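Local coordinates for uncharacterized protein (Bacteroides ovatus CL02T12C04, PDB 6PTM) that probably acts as an exo-carrageenase of glycoside hydrolase family 42, cleaving sugar units from the ends of carrageenan chains, at residues Q388-I393 and S418-N423; G225-N230 and Q282-G287; R76-F81 and Q122-M127. All coordinates share one frame; numbering follows the deposited sequence.

Contact 1. Residues Q388-I393 and S418-N423; sequences QAKTHI and SEIIGN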
ATOM      1  N   GLN A 388     -18.489  -3.310  16.344  1.00 25.12           N
ATOM      2  CA  GLN A 388     -17.629  -2.172  15.930  1.00 25.29           C
ATOM      3  C   GLN A 388     -16.398  -2.645  15.116  1.00 21.65           C
ATOM      4  O   GLN A 388     -15.566  -1.826  14.790  1.00 18.79           O
ATOM      5  CB  GLN A 388     -17.161  -1.392  17.168  1.00 30.78           C
ATOM      6  CG  GLN A 388     -18.296  -0.890  18.054  1.00 37.04           C
ATOM      7  CD  GLN A 388     -19.328  -0.168  17.222  1.00 50.76           C
ATOM      8  OE1 GLN A 388     -20.493  -0.570  17.144  1.00 56.45           O
ATOM      9  NE2 GLN A 388     -18.893   0.892  16.551  1.00 57.94           N
ATOM     10  N   ALA A 389     -16.255  -3.918  14.791  1.00 19.28           N
ATOM     11  CA  ALA A 389     -15.007  -4.438  14.181  1.00 18.19           C
ATOM     12  C   ALA A 389     -14.764  -3.740  12.842  1.00 16.08           C
ATOM     13  O   ALA A 389     -15.665  -3.689  12.009  1.00 17.13           O
ATOM     14  CB  ALA A 389     -15.079  -5.935  13.999  1.00 18.73           C
ATOM     15  N   LYS A 390     -13.534  -3.308  12.618  1.00 16.08           N
ATOM     16  CA  LYS A 390     -13.087  -2.877  11.283  1.00 15.62           C
ATOM     17  C   LYS A 390     -12.169  -3.982  10.765  1.00 14.76           C
ATOM     18  O   LYS A 390     -11.309  -4.436  11.526  1.00 14.97           O
ATOM     19  CB  LYS A 390     -12.461  -1.493  11.388  1.00 16.33           C
ATOM     20  CG  LYS A 390     -13.337  -0.395  11.972  1.00 18.87           C
ATOM     21  CD  LYS A 390     -12.895   0.920  11.352  1.00 22.72           C
ATOM     22  CE  LYS A 390     -13.142   2.212  12.096  1.00 25.01           C
ATOM     23  NZ  LYS A 390     -13.917   2.086  13.329  1.00 23.60           N
ATOM     24  N   THR A 391     -12.386  -4.425   9.534  1.00 13.14           N
ATOM     25  CA  THR A 391     -11.575  -5.487   8.929  1.00 12.60           C
ATOM     26  C   THR A 391     -10.757  -4.907   7.786  1.00 12.25           C
ATOM     27  O   THR A 391     -11.183  -3.926   7.137  1.00 11.65           O
ATOM     28  CB  THR A 391     -12.429  -6.681   8.499  1.00 13.46           C
ATOM     29  OG1 THR A 391     -13.271  -6.298   7.406  1.00 14.33           O
ATOM     30  CG2 THR A 391     -13.253  -7.215   9.652  1.00 13.85           C
ATOM     31  N   HIS A 392      -9.667  -5.605   7.515  1.00 12.21           N
ATOM     32  CA  HIS A 392      -8.830  -5.408   6.328  1.00 12.77           C
ATOM     33  C   HIS A 392      -8.074  -6.686   6.049  1.00 12.90           C
ATOM     34  O   HIS A 392      -8.076  -7.609   6.873  1.00 13.13           O
ATOM     35  CB  HIS A 392      -7.897  -4.196   6.531  1.00 12.63           C
ATOM     36  CG  HIS A 392      -7.143  -4.227   7.810  1.00 12.75           C
ATOM     37  ND1 HIS A 392      -5.824  -4.641   7.881  1.00 13.14           N
ATOM     38  CD2 HIS A 392      -7.506  -3.856   9.054  1.00 13.62           C
ATOM     39  CE1 HIS A 392      -5.413  -4.543   9.127  1.00 15.70           C
ATOM     40  NE2 HIS A 392      -6.436  -4.045   9.881  1.00 13.34           N
ATOM     41  N   ILE A 393      -7.392  -6.671   4.919  1.00 13.88           N
ATOM     42  CA  ILE A 393      -6.651  -7.829   4.375  1.00 13.96           C
ATOM     43  C   ILE A 393      -5.265  -7.336   3.944  1.00 14.88           C
ATOM     44  O   ILE A 393      -5.179  -6.249   3.306  1.00 13.70           O
ATOM     45  CB  ILE A 393      -7.479  -8.436   3.225  1.00 14.30           C
ATOM     46  CG1 ILE A 393      -8.908  -8.776   3.667  1.00 15.56           C
ATOM     47  CG2 ILE A 393      -6.789  -9.637   2.607  1.00 14.95           C
ATOM     48  CD1 ILE A 393      -9.879  -8.919   2.480  1.00 16.33           C
ATOM     49  N   SER A 418     -13.886  -3.779   2.965  1.00 14.65           N
ATOM     50  CA  SER A 418     -13.043  -3.544   4.158  1.00 15.24           C
ATOM     51  C   SER A 418     -13.282  -2.150   4.745  1.00 16.16           C
ATOM     52  O   SER A 418     -13.323  -1.192   3.995  1.00 17.45           O
ATOM     53  CB  SER A 418     -11.596  -3.697   3.790  1.00 14.98           C
ATOM     54  OG  SER A 418     -11.250  -5.038   3.556  1.00 13.65           O
ATOM     55  N   GLU A 419     -13.431  -2.074   6.061  1.00 15.51           N
ATOM     56  CA  GLU A 419     -13.572  -0.794   6.804  1.00 16.71           C
ATOM     57  C   GLU A 419     -12.252  -0.008   6.733  1.00 14.90           C
ATOM     58  O   GLU A 419     -12.303   1.206   6.804  1.00 14.46           O
ATOM     59  CB  GLU A 419     -14.070  -1.035   8.227  1.00 18.05           C
ATOM     60  CG  GLU A 419     -15.457  -1.643   8.282  1.00 20.47           C
ATOM     61  CD  GLU A 419     -15.605  -3.086   7.823  1.00 24.78           C
ATOM     62  OE1 GLU A 419     -14.650  -3.877   7.939  1.00 18.01           O
ATOM     63  OE2 GLU A 419     -16.692  -3.409   7.349  1.00 32.75           O
ATOM     64  N   ILE A 420     -11.121  -0.719   6.705  1.00 13.49           N
ATOM     65  CA  ILE A 420      -9.753  -0.127   6.608  1.00 13.59           C
ATOM     66  C   ILE A 420      -9.117  -0.668   5.315  1.00 13.35           C
ATOM     67  O   ILE A 420      -9.303  -1.838   5.053  1.00 14.12           O
ATOM     68  CB  ILE A 420      -8.920  -0.479   7.862  1.00 13.28           C
ATOM     69  CG1 ILE A 420      -9.421   0.210   9.136  1.00 13.33           C
ATOM     70  CG2 ILE A 420      -7.440  -0.229   7.637  1.00 12.91           C
ATOM     71  CD1 ILE A 420      -8.813  -0.322  10.404  1.00 13.28           C
ATOM     72  N   ILE A 421      -8.438   0.172   4.534  1.00 14.43           N
ATOM     73  CA  ILE A 421      -7.752  -0.275   3.291  1.00 13.47           C
ATOM     74  C   ILE A 421      -6.468  -0.973   3.717  1.00 14.84           C
ATOM     75  O   ILE A 421      -5.534  -0.293   4.134  1.00 16.19           O
ATOM     76  CB  ILE A 421      -7.509   0.885   2.323  1.00 13.39           C
ATOM     77  CG1 ILE A 421      -8.816   1.598   1.987  1.00 13.77           C
ATOM     78  CG2 ILE A 421      -6.821   0.386   1.075  1.00 13.31           C
ATOM     79  CD1 ILE A 421      -8.614   2.882   1.238  1.00 14.63           C
ATOM     80  N   GLY A 422      -6.462  -2.299   3.658  1.00 14.48           N
ATOM     81  CA  GLY A 422      -5.269  -3.103   3.949  1.00 14.32           C
ATOM     82  C   GLY A 422      -4.451  -3.321   2.698  1.00 14.91           C
ATOM     83  O   GLY A 422      -5.054  -3.398   1.579  1.00 15.54           O
ATOM     84  N   ASN A 423      -3.134  -3.439   2.891  1.00 14.64           N
ATOM     85  CA  ASN A 423      -2.165  -3.868   1.856  1.00 15.19           C
ATOM     86  C   ASN A 423      -0.796  -4.059   2.511  1.00 14.32           C
ATOM     87  O   ASN A 423      -0.636  -3.678   3.648  1.00 13.44           O
ATOM     88  CB  ASN A 423      -2.030  -2.856   0.719  1.00 15.84           C
ATOM     89  CG  ASN A 423      -1.640  -1.476   1.196  1.00 18.10           C
ATOM     90  OD1 ASN A 423      -0.455  -1.198   1.390  1.00 24.74           O
ATOM     91  ND2 ASN A 423      -2.592  -0.603   1.407  1.00 14.99           N
TER
HETATM   92  O   HOH W   1     -12.420  -7.114   4.823  1.00 15.05           O
HETATM   93  O   HOH W   2      -8.299  -4.638   2.884  1.00 14.48           O

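Contact 2. Residues G225-N230 and Q282-G287; sequences GFVFLN and QYTGLG. With EDO (1,2-ethanediol), chain B.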
ATOM      1  N   GLY A 225      -4.064  -0.959  18.035  1.00 13.45           N
ATOM      2  CA  GLY A 225      -3.502  -2.235  17.587  1.00 14.40           C
ATOM      3  C   GLY A 225      -4.411  -2.933  16.608  1.00 14.30           C
ATOM      4  O   GLY A 225      -5.539  -2.441  16.319  1.00 14.83           O
ATOM      5  N   PHE A 226      -3.933  -4.045  16.090  1.00 13.97           N
ATOM      6  CA  PHE A 226      -4.760  -4.886  15.202  1.00 14.35           C
ATOM      7  C   PHE A 226      -4.624  -6.365  15.584  1.00 14.54           C
ATOM      8  O   PHE A 226      -3.657  -6.805  16.261  1.00 13.17           O
ATOM      9  CB  PHE A 226      -4.424  -4.584  13.749  1.00 13.78           C
ATOM     10  CG  PHE A 226      -3.185  -5.242  13.215  1.00 14.80           C
ATOM     11  CD1 PHE A 226      -1.935  -4.717  13.485  1.00 15.59           C
ATOM     12  CD2 PHE A 226      -3.266  -6.339  12.385  1.00 14.98           C
ATOM     13  CE1 PHE A 226      -0.788  -5.292  12.974  1.00 16.02           C
ATOM     14  CE2 PHE A 226      -2.116  -6.890  11.837  1.00 16.39           C
ATOM     15  CZ  PHE A 226      -0.880  -6.359  12.123  1.00 16.64           C
ATOM     16  N   VAL A 227      -5.647  -7.124  15.193  1.00 14.97           N
ATOM     17  CA  VAL A 227      -5.714  -8.599  15.400  1.00 15.10           C
ATOM     18  C   VAL A 227      -5.283  -9.282  14.101  1.00 14.09           C
ATOM     19  O   VAL A 227      -5.791  -8.936  13.021  1.00 13.95           O
ATOM     20  CB  VAL A 227      -7.116  -9.038  15.836  1.00 15.03           C
ATOM     21  CG1 VAL A 227      -7.186 -10.535  16.078  1.00 14.83           C
ATOM     22  CG2 VAL A 227      -7.570  -8.268  17.065  1.00 15.48           C
ATOM     23  N   PHE A 228      -4.344 -10.201  14.210  1.00 14.87           N
ATOM     24  CA  PHE A 228      -3.744 -10.921  13.054  1.00 14.72           C
ATOM     25  C   PHE A 228      -4.349 -12.319  13.014  1.00 15.11           C
ATOM     26  O   PHE A 228      -4.069 -13.101  13.947  1.00 15.58           O
ATOM     27  CB  PHE A 228      -2.234 -10.951  13.239  1.00 15.92           C
ATOM     28  CG  PHE A 228      -1.441 -11.455  12.063  1.00 16.41           C
ATOM     29  CD1 PHE A 228      -1.455 -12.791  11.705  1.00 16.74           C
ATOM     30  CD2 PHE A 228      -0.608 -10.602  11.361  1.00 18.64           C
ATOM     31  CE1 PHE A 228      -0.710 -13.235  10.621  1.00 18.10           C
ATOM     32  CE2 PHE A 228       0.180 -11.068  10.315  1.00 17.35           C
ATOM     33  CZ  PHE A 228       0.130 -12.381   9.956  1.00 17.15           C
ATOM     34  N   LEU A 229      -5.140 -12.643  11.986  1.00 14.88           N
ATOM     35  CA  LEU A 229      -5.642 -14.025  11.782  1.00 16.29           C
ATOM     36  C   LEU A 229      -4.667 -14.781  10.892  1.00 16.36           C
ATOM     37  O   LEU A 229      -4.507 -14.384   9.709  1.00 16.34           O
ATOM     38  CB  LEU A 229      -7.026 -14.004  11.146  1.00 17.47           C
ATOM     39  CG  LEU A 229      -8.180 -13.824  12.118  1.00 20.05           C
ATOM     40  CD1 LEU A 229      -8.208 -12.398  12.617  1.00 20.62           C
ATOM     41  CD2 LEU A 229      -9.519 -14.217  11.456  1.00 20.14           C
ATOM     42  N   ASN A 230      -4.056 -15.826  11.449  1.00 15.73           N
ATOM     43  CA  ASN A 230      -3.168 -16.778  10.744  1.00 15.63           C
ATOM     44  C   ASN A 230      -4.003 -17.866  10.084  1.00 15.83           C
ATOM     45  O   ASN A 230      -4.982 -18.319  10.718  1.00 14.68           O
ATOM     46  CB  ASN A 230      -2.175 -17.451  11.681  1.00 16.65           C
ATOM     47  CG  ASN A 230      -1.559 -18.677  11.042  1.00 18.11           C
ATOM     48  OD1 ASN A 230      -2.165 -19.762  11.081  1.00 16.82           O
ATOM     49  ND2 ASN A 230      -0.380 -18.485  10.447  1.00 16.04           N
ATOM     50  N   GLN A 282      -9.016  -1.031  22.757  1.00 16.41           N
ATOM     51  CA  GLN A 282      -8.124  -0.118  22.009  1.00 16.62           C
ATOM     52  C   GLN A 282      -7.192  -0.955  21.110  1.00 16.45           C
ATOM     53  O   GLN A 282      -6.896  -0.452  19.995  1.00 17.99           O
ATOM     54  CB  GLN A 282      -7.431   0.822  22.995  1.00 16.01           C
ATOM     55  CG  GLN A 282      -6.416   1.775  22.345  1.00 16.68           C
ATOM     56  CD  GLN A 282      -7.009   2.887  21.505  1.00 16.92           C
ATOM     57  OE1 GLN A 282      -8.223   2.928  21.258  1.00 16.87           O
ATOM     58  NE2 GLN A 282      -6.144   3.777  21.014  1.00 16.50           N
ATOM     59  N   TYR A 283      -6.800  -2.198  21.488  1.00 16.72           N
ATOM     60  CA  TYR A 283      -5.818  -3.005  20.704  1.00 15.94           C
ATOM     61  C   TYR A 283      -6.465  -3.582  19.432  1.00 15.82           C
ATOM     62  O   TYR A 283      -5.742  -4.188  18.639  1.00 15.88           O
ATOM     63  CB  TYR A 283      -5.076  -4.045  21.556  1.00 16.50           C
ATOM     64  CG  TYR A 283      -5.881  -5.196  22.115  1.00 17.04           C
ATOM     65  CD1 TYR A 283      -6.293  -6.249  21.306  1.00 17.23           C
ATOM     66  CD2 TYR A 283      -6.208  -5.251  23.463  1.00 18.90           C
ATOM     67  CE1 TYR A 283      -7.040  -7.315  21.808  1.00 17.42           C
ATOM     68  CE2 TYR A 283      -6.941  -6.315  23.988  1.00 18.72           C
ATOM     69  CZ  TYR A 283      -7.339  -7.360  23.159  1.00 18.05           C
ATOM     70  OH  TYR A 283      -8.058  -8.401  23.656  1.00 17.87           O
ATOM     71  N   THR A 284      -7.761  -3.377  19.221  1.00 16.00           N
ATOM     72  CA  THR A 284      -8.485  -3.733  17.975  1.00 16.40           C
ATOM     73  C   THR A 284      -8.760  -2.484  17.139  1.00 16.30           C
ATOM     74  O   THR A 284      -9.377  -2.647  16.084  1.00 17.28           O
ATOM     75  CB  THR A 284      -9.813  -4.448  18.270  1.00 17.42           C
ATOM     76  OG1 THR A 284     -10.753  -3.561  18.882  1.00 14.61           O
ATOM     77  CG2 THR A 284      -9.599  -5.641  19.168  1.00 19.44           C
ATOM     78  N   GLY A 285      -8.329  -1.295  17.565  1.00 16.02           N
ATOM     79  CA  GLY A 285      -8.703  -0.033  16.878  1.00 16.29           C
ATOM     80  C   GLY A 285      -8.256   0.052  15.415  1.00 16.08           C
ATOM     81  O   GLY A 285      -8.965   0.717  14.605  1.00 16.80           O
ATOM     82  N   LEU A 286      -7.117  -0.539  15.064  1.00 14.91           N
ATOM     83  CA  LEU A 286      -6.667  -0.598  13.648  1.00 14.77           C
ATOM     84  C   LEU A 286      -7.089  -1.944  13.036  1.00 14.48           C
ATOM     85  O   LEU A 286      -6.535  -2.340  12.009  1.00 14.46           O
ATOM     86  CB  LEU A 286      -5.160  -0.335  13.562  1.00 14.77           C
ATOM     87  CG  LEU A 286      -4.804   1.136  13.348  1.00 15.61           C
ATOM     88  CD1 LEU A 286      -3.330   1.346  13.552  1.00 15.97           C
ATOM     89  CD2 LEU A 286      -5.217   1.645  11.963  1.00 16.20           C
ATOM     90  N   GLY A 287      -8.059  -2.607  13.661  1.00 13.54           N
ATOM     91  CA  GLY A 287      -8.912  -3.575  12.982  1.00 13.03           C
ATOM     92  C   GLY A 287      -8.407  -4.997  13.088  1.00 14.08           C
ATOM     93  O   GLY A 287      -7.450  -5.290  13.887  1.00 12.94           O
TER
HETATM   94  C1  EDO B 801       2.028 -15.635   9.602  1.00 18.96           C
HETATM   95  O1  EDO B 801       1.162 -16.135  10.613  1.00 19.93           O
HETATM   96  C2  EDO B 801       1.336 -15.728   8.289  1.00 18.88           C
HETATM   97  O2  EDO B 801       0.994 -17.059   7.888  1.00 17.09           O

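Contact 3. Residues R76-F81 and Q122-M127; sequences RTAEIF and QEIIEM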
ATOM      1  N   ARG A  76      17.628   8.289  20.691  1.00 18.35           N
ATOM      2  CA  ARG A  76      17.202   6.928  21.092  1.00 18.21           C
ATOM      3  C   ARG A  76      17.642   5.921  20.030  1.00 19.20           C
ATOM      4  O   ARG A  76      18.116   4.819  20.390  1.00 17.84           O
ATOM      5  CB  ARG A  76      15.699   6.851  21.348  1.00 17.64           C
ATOM      6  CG  ARG A  76      15.232   5.459  21.746  1.00 18.07           C
ATOM      7  CD  ARG A  76      15.950   4.899  22.964  1.00 19.30           C
ATOM      8  NE  ARG A  76      15.792   5.774  24.122  1.00 20.42           N
ATOM      9  CZ  ARG A  76      14.679   5.883  24.849  1.00 22.24           C
ATOM     10  NH1 ARG A  76      13.586   5.188  24.571  1.00 20.64           N
ATOM     11  NH2 ARG A  76      14.664   6.714  25.876  1.00 23.05           N
ATOM     12  N   THR A  77      17.483   6.263  18.758  1.00 18.39           N
ATOM     13  CA  THR A  77      17.932   5.364  17.684  1.00 17.88           C
ATOM     14  C   THR A  77      19.423   5.072  17.872  1.00 17.49           C
ATOM     15  O   THR A  77      19.870   3.914  17.694  1.00 17.59           O
ATOM     16  CB  THR A  77      17.666   5.950  16.302  1.00 17.31           C
ATOM     17  OG1 THR A  77      16.280   6.275  16.155  1.00 16.27           O
ATOM     18  CG2 THR A  77      18.084   4.960  15.242  1.00 17.68           C
ATOM     19  N   ALA A  78      20.189   6.110  18.151  1.00 18.48           N
ATOM     20  CA  ALA A  78      21.650   6.024  18.279  1.00 17.66           C
ATOM     21  C   ALA A  78      21.964   5.122  19.474  1.00 19.49           C
ATOM     22  O   ALA A  78      22.753   4.158  19.299  1.00 20.06           O
ATOM     23  CB  ALA A  78      22.223   7.410  18.407  1.00 18.08           C
ATOM     24  N   GLU A  79      21.307   5.357  20.616  1.00 19.71           N
ATOM     25  CA  GLU A  79      21.527   4.552  21.856  1.00 20.23           C
ATOM     26  C   GLU A  79      21.262   3.087  21.547  1.00 19.86           C
ATOM     27  O   GLU A  79      22.049   2.264  21.954  1.00 17.52           O
ATOM     28  CB  GLU A  79      20.623   5.012  22.992  1.00 21.01           C
ATOM     29  CG  GLU A  79      21.004   6.375  23.489  1.00 20.88           C
ATOM     30  CD  GLU A  79      19.950   6.962  24.395  1.00 23.09           C
ATOM     31  OE1 GLU A  79      18.835   6.465  24.399  1.00 23.77           O
ATOM     32  OE2 GLU A  79      20.249   7.951  25.024  1.00 25.63           O
ATOM     33  N   ILE A  80      20.210   2.788  20.786  1.00 19.06           N
ATOM     34  CA  ILE A  80      19.837   1.381  20.470  1.00 19.67           C
ATOM     35  C   ILE A  80      20.918   0.766  19.575  1.00 19.67           C
ATOM     36  O   ILE A  80      21.342  -0.358  19.853  1.00 19.24           O
ATOM     37  CB  ILE A  80      18.437   1.300  19.835  1.00 20.28           C
ATOM     38  CG1 ILE A  80      17.357   1.640  20.879  1.00 21.08           C
ATOM     39  CG2 ILE A  80      18.211  -0.072  19.212  1.00 20.18           C
ATOM     40  CD1 ILE A  80      15.966   1.780  20.299  1.00 21.64           C
ATOM     41  N   PHE A  81      21.338   1.480  18.538  1.00 17.96           N
ATOM     42  CA  PHE A  81      22.221   0.896  17.499  1.00 18.78           C
ATOM     43  C   PHE A  81      23.655   0.853  18.008  1.00 18.64           C
ATOM     44  O   PHE A  81      24.447   0.147  17.381  1.00 20.40           O
ATOM     45  CB  PHE A  81      22.114   1.631  16.168  1.00 18.55           C
ATOM     46  CG  PHE A  81      21.036   1.030  15.303  1.00 19.42           C
ATOM     47  CD1 PHE A  81      19.720   1.460  15.409  1.00 18.97           C
ATOM     48  CD2 PHE A  81      21.335   0.002  14.427  1.00 18.55           C
ATOM     49  CE1 PHE A  81      18.742   0.906  14.599  1.00 19.82           C
ATOM     50  CE2 PHE A  81      20.356  -0.556  13.626  1.00 17.88           C
ATOM     51  CZ  PHE A  81      19.064  -0.110  13.723  1.00 18.00           C
ATOM     52  N   GLN A 122      29.313   4.891  12.161  1.00 16.83           N
ATOM     53  CA  GLN A 122      29.507   6.051  11.269  1.00 19.08           C
ATOM     54  C   GLN A 122      28.133   6.634  10.922  1.00 19.55           C
ATOM     55  O   GLN A 122      28.018   7.896  10.855  1.00 19.27           O
ATOM     56  CB  GLN A 122      30.322   5.685  10.029  1.00 18.66           C
ATOM     57  CG  GLN A 122      30.635   6.903   9.174  1.00 20.27           C
ATOM     58  CD  GLN A 122      31.460   7.948   9.899  1.00 21.70           C
ATOM     59  OE1 GLN A 122      32.350   7.649  10.695  1.00 21.93           O
ATOM     60  NE2 GLN A 122      31.185   9.199   9.603  1.00 19.06           N
ATOM     61  N   GLU A 123      27.128   5.773  10.697  1.00 19.49           N
ATOM     62  CA  GLU A 123      25.738   6.230  10.446  1.00 18.17           C
ATOM     63  C   GLU A 123      25.264   7.006  11.675  1.00 18.94           C
ATOM     64  O   GLU A 123      24.651   8.038  11.495  1.00 17.41           O
ATOM     65  CB  GLU A 123      24.832   5.050  10.120  1.00 18.24           C
ATOM     66  CG  GLU A 123      25.147   4.470   8.764  1.00 18.61           C
ATOM     67  CD  GLU A 123      24.794   5.396   7.627  1.00 20.41           C
ATOM     68  OE1 GLU A 123      23.576   5.657   7.433  1.00 18.77           O
ATOM     69  OE2 GLU A 123      25.731   5.837   6.922  1.00 20.31           O
ATOM     70  N   ILE A 124      25.558   6.533  12.887  1.00 17.92           N
ATOM     71  CA  ILE A 124      25.161   7.257  14.132  1.00 18.86           C
ATOM     72  C   ILE A 124      25.855   8.636  14.167  1.00 19.16           C
ATOM     73  O   ILE A 124      25.187   9.604  14.522  1.00 20.56           O
ATOM     74  CB  ILE A 124      25.476   6.398  15.360  1.00 20.96           C
ATOM     75  CG1 ILE A 124      24.576   5.153  15.398  1.00 21.40           C
ATOM     76  CG2 ILE A 124      25.393   7.237  16.624  1.00 19.58           C
ATOM     77  CD1 ILE A 124      25.003   4.094  16.404  1.00 22.21           C
ATOM     78  N   ILE A 125      27.124   8.724  13.764  1.00 18.15           N
ATOM     79  CA  ILE A 125      27.928   9.991  13.791  1.00 18.73           C
ATOM     80  C   ILE A 125      27.296  10.990  12.807  1.00 19.98           C
ATOM     81  O   ILE A 125      27.082  12.166  13.206  1.00 20.87           O
ATOM     82  CB  ILE A 125      29.415   9.715  13.498  1.00 17.78           C
ATOM     83  CG1 ILE A 125      30.083   8.931  14.640  1.00 18.77           C
ATOM     84  CG2 ILE A 125      30.176  11.011  13.186  1.00 19.60           C
ATOM     85  CD1 ILE A 125      31.378   8.217  14.225  1.00 18.89           C
ATOM     86  N   GLU A 126      26.948  10.536  11.600  1.00 19.24           N
ATOM     87  CA  GLU A 126      26.282  11.401  10.586  1.00 20.99           C
ATOM     88  C   GLU A 126      24.961  11.903  11.175  1.00 18.72           C
ATOM     89  O   GLU A 126      24.659  13.113  11.073  1.00 18.85           O
ATOM     90  CB  GLU A 126      25.978  10.642   9.295  1.00 23.46           C
ATOM     91  CG  GLU A 126      27.187  10.003   8.642  1.00 26.71           C
ATOM     92  CD  GLU A 126      28.150  10.959   7.973  1.00 32.16           C
ATOM     93  OE1 GLU A 126      27.783  12.137   7.801  1.00 33.98           O
ATOM     94  OE2 GLU A 126      29.269  10.518   7.626  1.00 37.42           O
ATOM     95  N   MET A 127      24.203  11.002  11.796  1.00 17.26           N
ATOM     96  CA  MET A 127      22.860  11.304  12.335  1.00 19.66           C
ATOM     97  C   MET A 127      22.975  12.290  13.506  1.00 20.14           C
ATOM     98  O   MET A 127      22.147  13.219  13.609  1.00 18.93           O
ATOM     99  CB  MET A 127      22.191  10.001  12.774  1.00 19.08           C
ATOM    100  CG  MET A 127      20.846  10.198  13.408  1.00 20.67           C
ATOM    101  SD  MET A 127      19.869   8.661  13.465  1.00 19.68           S
ATOM    102  CE  MET A 127      20.859   7.700  14.611  1.00 20.25           C
TER

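Contact 1. Residues Q388-I393 and S418-N423
Glu419 turns its carboxylate back onto Thr391. With chi2 bent to 70°, the acid reaches the neighbouring strand, where OE1 accepts two bonds: one from Thr391 N at 2.8 Å, on its anti side, and one from Thr391 OG1, also 2.8 Å from OE1 and nearly in line with the C-O bond. Two bonds on one oxygen help to fix the rotation of the carboxylate; a long, weak ion pair joins OE2 to Arg383. Glu419 CB lies 3.6 Å from Lys390 CB. With an alanine here the carboxylate is gone, and Thr391 N and OG1 would probably be left without their shared acceptor, though the CB packed against Lys390 would remain.

Ile420 N donates to Thr391 O at 3.2 Å. Its branched side chain lies alongside that of His392, CB and CG2 both near the imidazole CD2. His392 CG sits between its own N and carbonyl carbon (chi1 50°), which sets the ring beside Ile420 and lets NE2 bond to Leu286 O. Gly422 suits its place because a CB would collide with Ile393 O, which its CA instead meets at 3.2 Å. A water donates to both Ser418 OG and Thr391 OG1, while Ser418 OG also bonds to Leu414 O. The short strands run nearly parallel, 28° apart, as the fifth and sixth strands of a (beta/alpha)8 barrel, the catalytic fold of family 42.

Contact 2. Residues G225-N230 and Q282-G287
Leu286 N donates to Gly225 O at 2.8 Å, tilted 27° from the carbonyl plane, and Val227 N donates to Gly287 O at 2.9 Å, here in the carbonyl plane. These backbone bonds tie the start of strand 225-230 to the turn ahead of strand 288-292. A third bond, from Gly225 N to Gln282 O, is weak. Within the turn, a type I turn from Thr284 to Gly287, Gly287 N closes on Thr284 O. Glycine suits position 287, whose positive phi of 93° other residues disfavour, and a side chain at position 225 would probably be crowded by the Tyr283 carbonyl.

A CA-H...O contact adds to these bonds, Phe226 CA lying 3.0 Å from Gly287 O. Apolar contacts are few: Val227 and Thr284 lie side by side with their CG2 methyls 3.9 Å apart, and Phe226 CB approaches Leu286 CB. A chi1 of 80° swings the Phe226 ring away from the turn, where it meets Phe467 edge-to-face. The hydroxyl of Thr284 bonds back to Lys281 O, leaving its methyl for Val227.

At the far end of the strand, Asn230 ND2 donates to O1 of a 1,2-ethanediol at 2.8 Å, and the diol C2 lies at the edge of the Phe228 ring. The diol probably came from the crystallisation liquor. Residues 282-287 lead from helix 261-278 into strand 288-292, so the contact joins the first strand of a beta-alpha-beta crossover to the loop entering its second, the unit that repeats round a (beta/alpha)8 barrel.

Contact 3. Residues R76-F81 and Q122-M127
Thr77 OG1, gripped by Thr73 O one helical turn back and by His188 NE2, belongs to a residue whose methyl meets Met127. With OG1 beside the backbone N (chi1 -56°), the hydroxyl can bond back along its own helix, and CG2 is left to meet Met127 CE at 4.0 Å. Threonine thus serves a polar and an apolar neighbour at once.

Met127 crosses Thr77 at about a right angle. Its chain is extended as far as the sulfur and then bends at chi3 (66°), which lays CE over the backbone at Ala78 N, 3.9 Å away. Ala78 and Ile124 have the nearest CA atoms of the two segments, 5.6 Å apart, and a methyl fits there, Ala78 CB resting 3.6 Å from Ile124 CG2. The other branch of Ile124 ends in CD1, lying 3.8 Å from Phe81 CB, while the Phe81 ring leads away to meet Tyr84 edge-to-face.

No hydrogen bond crosses this apolar seam. The helical segments run antiparallel at 164°, axes 10.1 Å apart, and Ile51 of helix 44-63 touches both Ala78 and Ile124. The contact is part of the buried interior where helices 69-90 and 109-139, antiparallel here, pack together with helix 44-63 near the N-terminus.

Overall arrangement
Along the chain contact 3 comes first, then contact 2, then contact 1, each closing before the next opens. Contacts 1 and 2 are neighbours, their centres about 10 Å apart, and both reach the parallel sheet of strands 192-197, 225-230, 288-292 and 391-394. Contact 1 also brings in strand 421-423, the edge of the mixed sheet, and so joins the two halves of the barrel wall. They touch at Leu286, which Ile420 CD1 also approaches. Contact 3 stands apart among the N-terminal helices, its centre about 36 Å from that of contact 1 and 32 Å from that of contact 2; helix 534-549 touches it. The barrel probably houses catalysis, as in other family 42 enzymes.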